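Side-chain contact in yersinopine synthase (Yersinia pestis, PDB 6C4M), which catalyses the NADPH-dependent reductive condensation of pyruvate with an amino-acid-derived intermediate, the last step in making the metallophore yersinopine: residues Q106-A111 with Q122-A127. Sequence-based numbering, arbitrary orientation.
Sequences QRLILA and QQIPWA. With NAP (NADP nicotinamide-adenine-dinucleotide phosphate), chain B.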
loop_
_atom_site.group_PDB
_atom_site.type_symbol
_atom_site.label_atom_id
_atom_site.label_comp_id
_atom_site.label_asym_id
_atom_site.label_seq_id
_atom_site.Cartn_x
_atom_site.Cartn_y
_atom_site.Cartn_z
ATOM N N GLN A 106 25.245 -39.789 -16.470
ATOM C CA GLN A 106 24.055 -39.946 -17.302
ATOM C C GLN A 106 23.053 -38.807 -17.166
ATOM O O GLN A 106 22.151 -38.697 -18.002
ATOM C CB GLN A 106 23.382 -41.276 -16.991
ATOM C CG GLN A 106 24.367 -42.423 -17.265
ATOM C CD GLN A 106 23.714 -43.775 -17.298
ATOM O OE1 GLN A 106 22.524 -43.891 -17.543
ATOM N NE2 GLN A 106 24.517 -44.816 -17.104
ATOM N N ARG A 107 23.212 -37.944 -16.171
ATOM C CA ARG A 107 22.314 -36.813 -15.980
ATOM C C ARG A 107 23.168 -35.614 -15.604
ATOM O O ARG A 107 24.019 -35.697 -14.703
ATOM C CB ARG A 107 21.265 -37.142 -14.906
ATOM C CG ARG A 107 20.356 -36.019 -14.550
ATOM C CD ARG A 107 19.534 -36.362 -13.328
ATOM N NE ARG A 107 18.609 -37.469 -13.537
ATOM C CZ ARG A 107 18.568 -38.571 -12.788
ATOM N NH1 ARG A 107 19.421 -38.745 -11.784
ATOM N NH2 ARG A 107 17.651 -39.499 -13.024
ATOM N N LEU A 108 22.993 -34.528 -16.355
ATOM C CA LEU A 108 23.504 -33.223 -15.981
ATOM C C LEU A 108 22.348 -32.345 -15.517
ATOM O O LEU A 108 21.281 -32.311 -16.148
ATOM C CB LEU A 108 24.213 -32.526 -17.139
ATOM C CG LEU A 108 25.337 -33.277 -17.831
ATOM C CD1 LEU A 108 25.949 -32.351 -18.873
ATOM C CD2 LEU A 108 26.367 -33.759 -16.818
ATOM N N ILE A 109 22.552 -31.652 -14.405
ATOM C CA ILE A 109 21.573 -30.681 -13.916
ATOM C C ILE A 109 22.240 -29.310 -13.939
ATOM O O ILE A 109 23.286 -29.106 -13.304
ATOM C CB ILE A 109 21.041 -31.034 -12.518
ATOM C CG1 ILE A 109 20.462 -32.471 -12.516
ATOM C CG2 ILE A 109 19.986 -29.986 -12.104
ATOM C CD1 ILE A 109 19.943 -32.983 -11.189
ATOM N N LEU A 110 21.658 -28.372 -14.696
ATOM C CA LEU A 110 22.187 -27.005 -14.761
ATOM C C LEU A 110 21.584 -26.228 -13.615
ATOM O O LEU A 110 20.405 -25.885 -13.634
ATOM C CB LEU A 110 21.893 -26.344 -16.103
ATOM C CG LEU A 110 22.885 -26.769 -17.184
ATOM C CD1 LEU A 110 22.462 -26.295 -18.557
ATOM C CD2 LEU A 110 24.221 -26.177 -16.883
ATOM N N ALA A 111 22.398 -26.023 -12.585
ATOM C CA ALA A 111 22.055 -25.219 -11.429
ATOM C C ALA A 111 22.739 -23.862 -11.442
ATOM O O ALA A 111 22.812 -23.218 -10.391
ATOM C CB ALA A 111 22.420 -25.945 -10.136
ATOM N N GLN A 122 28.480 -24.696 -23.947
ATOM C CA GLN A 122 29.518 -24.617 -24.984
ATOM C C GLN A 122 30.859 -25.151 -24.515
ATOM O O GLN A 122 31.714 -25.492 -25.350
ATOM C CB GLN A 122 29.711 -23.168 -25.444
ATOM C CG GLN A 122 28.626 -22.618 -26.402
ATOM C CD GLN A 122 28.522 -23.380 -27.736
ATOM O OE1 GLN A 122 28.106 -24.530 -27.776
ATOM N NE2 GLN A 122 28.888 -22.728 -28.823
ATOM N N GLN A 123 31.078 -25.208 -23.211
ATOM C CA GLN A 123 32.328 -25.714 -22.674
ATOM C C GLN A 123 32.289 -27.209 -22.348
ATOM O O GLN A 123 33.311 -27.755 -21.943
ATOM C CB GLN A 123 32.713 -24.934 -21.420
ATOM C CG GLN A 123 33.161 -23.477 -21.673
ATOM C CD GLN A 123 33.357 -22.704 -20.376
ATOM O OE1 GLN A 123 34.339 -22.901 -19.658
ATOM N NE2 GLN A 123 32.398 -21.843 -20.049
ATOM N N ILE A 124 31.152 -27.882 -22.494
ATOM C CA ILE A 124 31.058 -29.290 -22.106
ATOM C C ILE A 124 31.546 -30.165 -23.259
ATOM O O ILE A 124 31.066 -30.031 -24.398
ATOM C CB ILE A 124 29.634 -29.690 -21.685
ATOM C CG1 ILE A 124 29.321 -29.066 -20.311
ATOM C CG2 ILE A 124 29.495 -31.236 -21.623
ATOM C CD1 ILE A 124 27.922 -28.974 -20.020
ATOM N N PRO A 125 32.463 -31.072 -23.012
ATOM C CA PRO A 125 32.954 -31.985 -24.070
ATOM C C PRO A 125 32.012 -33.176 -24.218
ATOM O O PRO A 125 32.186 -34.253 -23.645
ATOM C CB PRO A 125 34.338 -32.382 -23.554
ATOM C CG PRO A 125 34.136 -32.423 -22.069
ATOM C CD PRO A 125 33.172 -31.290 -21.742
ATOM N N TRP A 126 30.965 -32.933 -25.010
ATOM C CA TRP A 126 29.861 -33.869 -25.129
ATOM C C TRP A 126 30.341 -35.240 -25.564
ATOM O O TRP A 126 29.798 -36.263 -25.131
ATOM C CB TRP A 126 28.840 -33.305 -26.123
ATOM C CG TRP A 126 28.276 -31.977 -25.677
ATOM C CD1 TRP A 126 28.514 -30.754 -26.215
ATOM C CD2 TRP A 126 27.369 -31.770 -24.597
ATOM N NE1 TRP A 126 27.810 -29.799 -25.545
ATOM C CE2 TRP A 126 27.103 -30.395 -24.536
ATOM C CE3 TRP A 126 26.759 -32.624 -23.669
ATOM C CZ2 TRP A 126 26.255 -29.846 -23.588
ATOM C CZ3 TRP A 126 25.924 -32.073 -22.717
ATOM C CH2 TRP A 126 25.680 -30.696 -22.689
ATOM N N ALA A 127 31.374 -35.278 -26.426
ATOM C CA ALA A 127 31.875 -36.548 -26.927
ATOM C C ALA A 127 32.364 -37.421 -25.791
ATOM O O ALA A 127 32.333 -38.650 -25.898
ATOM C CB ALA A 127 33.016 -36.325 -27.938
HETATM P PA NAP B . 23.424 -18.851 -7.673
HETATM O O1A NAP B . 22.334 -18.695 -8.659
HETATM O O2A NAP B . 23.752 -17.518 -6.949
HETATM O O5B NAP B . 24.743 -19.415 -8.475
HETATM C C5B NAP B . 24.673 -20.813 -8.835
HETATM C C4B NAP B . 26.002 -21.181 -9.521
HETATM O O4B NAP B . 26.131 -20.250 -10.762
HETATM C C3B NAP B . 27.015 -20.946 -8.768
HETATM O O3B NAP B . 28.063 -21.945 -8.977
HETATM C C2B NAP B . 27.601 -19.490 -9.261
HETATM O O2B NAP B . 29.038 -19.398 -8.966
HETATM C C1B NAP B . 27.420 -19.452 -10.532
HETATM N N9A NAP B . 27.054 -18.076 -10.870
HETATM C C8A NAP B . 26.199 -17.166 -10.377
HETATM N N7A NAP B . 26.370 -16.074 -11.137
HETATM C C5A NAP B . 27.327 -16.342 -12.079
HETATM C C6A NAP B . 27.806 -15.517 -13.066
HETATM N N6A NAP B . 27.548 -14.139 -13.484
HETATM N N1A NAP B . 28.755 -15.974 -13.902
HETATM C C2A NAP B . 29.230 -17.259 -13.776
HETATM N N3A NAP B . 28.750 -18.074 -12.793
HETATM C C4A NAP B . 27.777 -17.598 -11.936
HETATM O O3 NAP B . 22.928 -19.963 -6.548
HETATM P PN NAP B . 21.488 -20.664 -6.323
HETATM O O1N NAP B . 21.813 -22.017 -5.862
HETATM O O2N NAP B . 20.778 -19.806 -5.248
HETATM O O5D NAP B . 20.482 -20.690 -7.654
HETATM C C5D NAP B . 20.409 -21.857 -8.514
HETATM C C4D NAP B . 19.371 -21.530 -9.606
HETATM O O4D NAP B . 17.939 -21.303 -8.935
HETATM C C3D NAP B . 19.615 -20.420 -10.272
HETATM O O3D NAP B . 18.984 -20.611 -11.630
HETATM C C2D NAP B . 18.821 -19.302 -9.586
HETATM O O2D NAP B . 18.447 -18.405 -10.522
HETATM C C1D NAP B . 17.568 -20.065 -9.116
HETATM N N1N NAP B . 16.967 -19.568 -7.855
HETATM C C2N NAP B . 17.373 -20.006 -6.643
HETATM C C3N NAP B . 16.732 -19.513 -5.484
HETATM C C7N NAP B . 17.168 -19.981 -4.079
HETATM O O7N NAP B . 16.424 -19.987 -3.180
HETATM N N7N NAP B . 18.531 -20.413 -3.922
HETATM C C4N NAP B . 15.722 -18.597 -5.583
HETATM C C5N NAP B . 15.329 -18.162 -6.790
HETATM C C6N NAP B . 15.947 -18.655 -7.944
HETATM P P2B NAP B . 29.554 -18.882 -7.432
HETATM O O1X NAP B . 29.486 -17.370 -7.428
HETATM O O2X NAP B . 28.654 -19.426 -6.374
HETATM O O3X NAP B . 30.993 -19.304 -7.241
#
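L108 meets I124 and W126 in a small apolar contact within the Rossmann-type NADP-binding domain. Strand 107-110 runs parallel between strands 25-28 and 134-137. Residues 122-127 belong to the loop that follows helix 117-121 on the way to strand 134-137, so the contact lies within a beta-alpha-beta crossover. No hydrogen bond links the two segments, and the contact is side chain on side chain.

On the strand side one methyl, L108 CD1, makes both close approaches. CD1 of L108 points at CD1 of I124, tip to tip, at 4.1 Å. The same L108 CD1 approaches the six-membered ring of W126 obliquely, with CZ3 at 3.9 Å. In L108, CG stands anti to the carbonyl carbon (chi1 -54°) and CD1 extends the chain outward (chi2 -176°), which carries this methyl across to the loop. L26 of strand 25-28 also touches L108, and L28 touches I124.

Polar bonds lie around the contact. W126 NE1 makes a weak hydrogen bond to L121 O, back toward helix 117-121. On the other side of the strand, R107 forms a salt bridge with E226 and a cation-pi contact with W229.

The strand leads to the cofactor. A111, just past the strand, brings its O to 3.3 Å from C5D of NADP.

Inside the loop, P125 is the centre of an inverse gamma turn between I124 and W126. There the W126 indole has I124 CG2 over the ring centre, 3.6 Å above its plane.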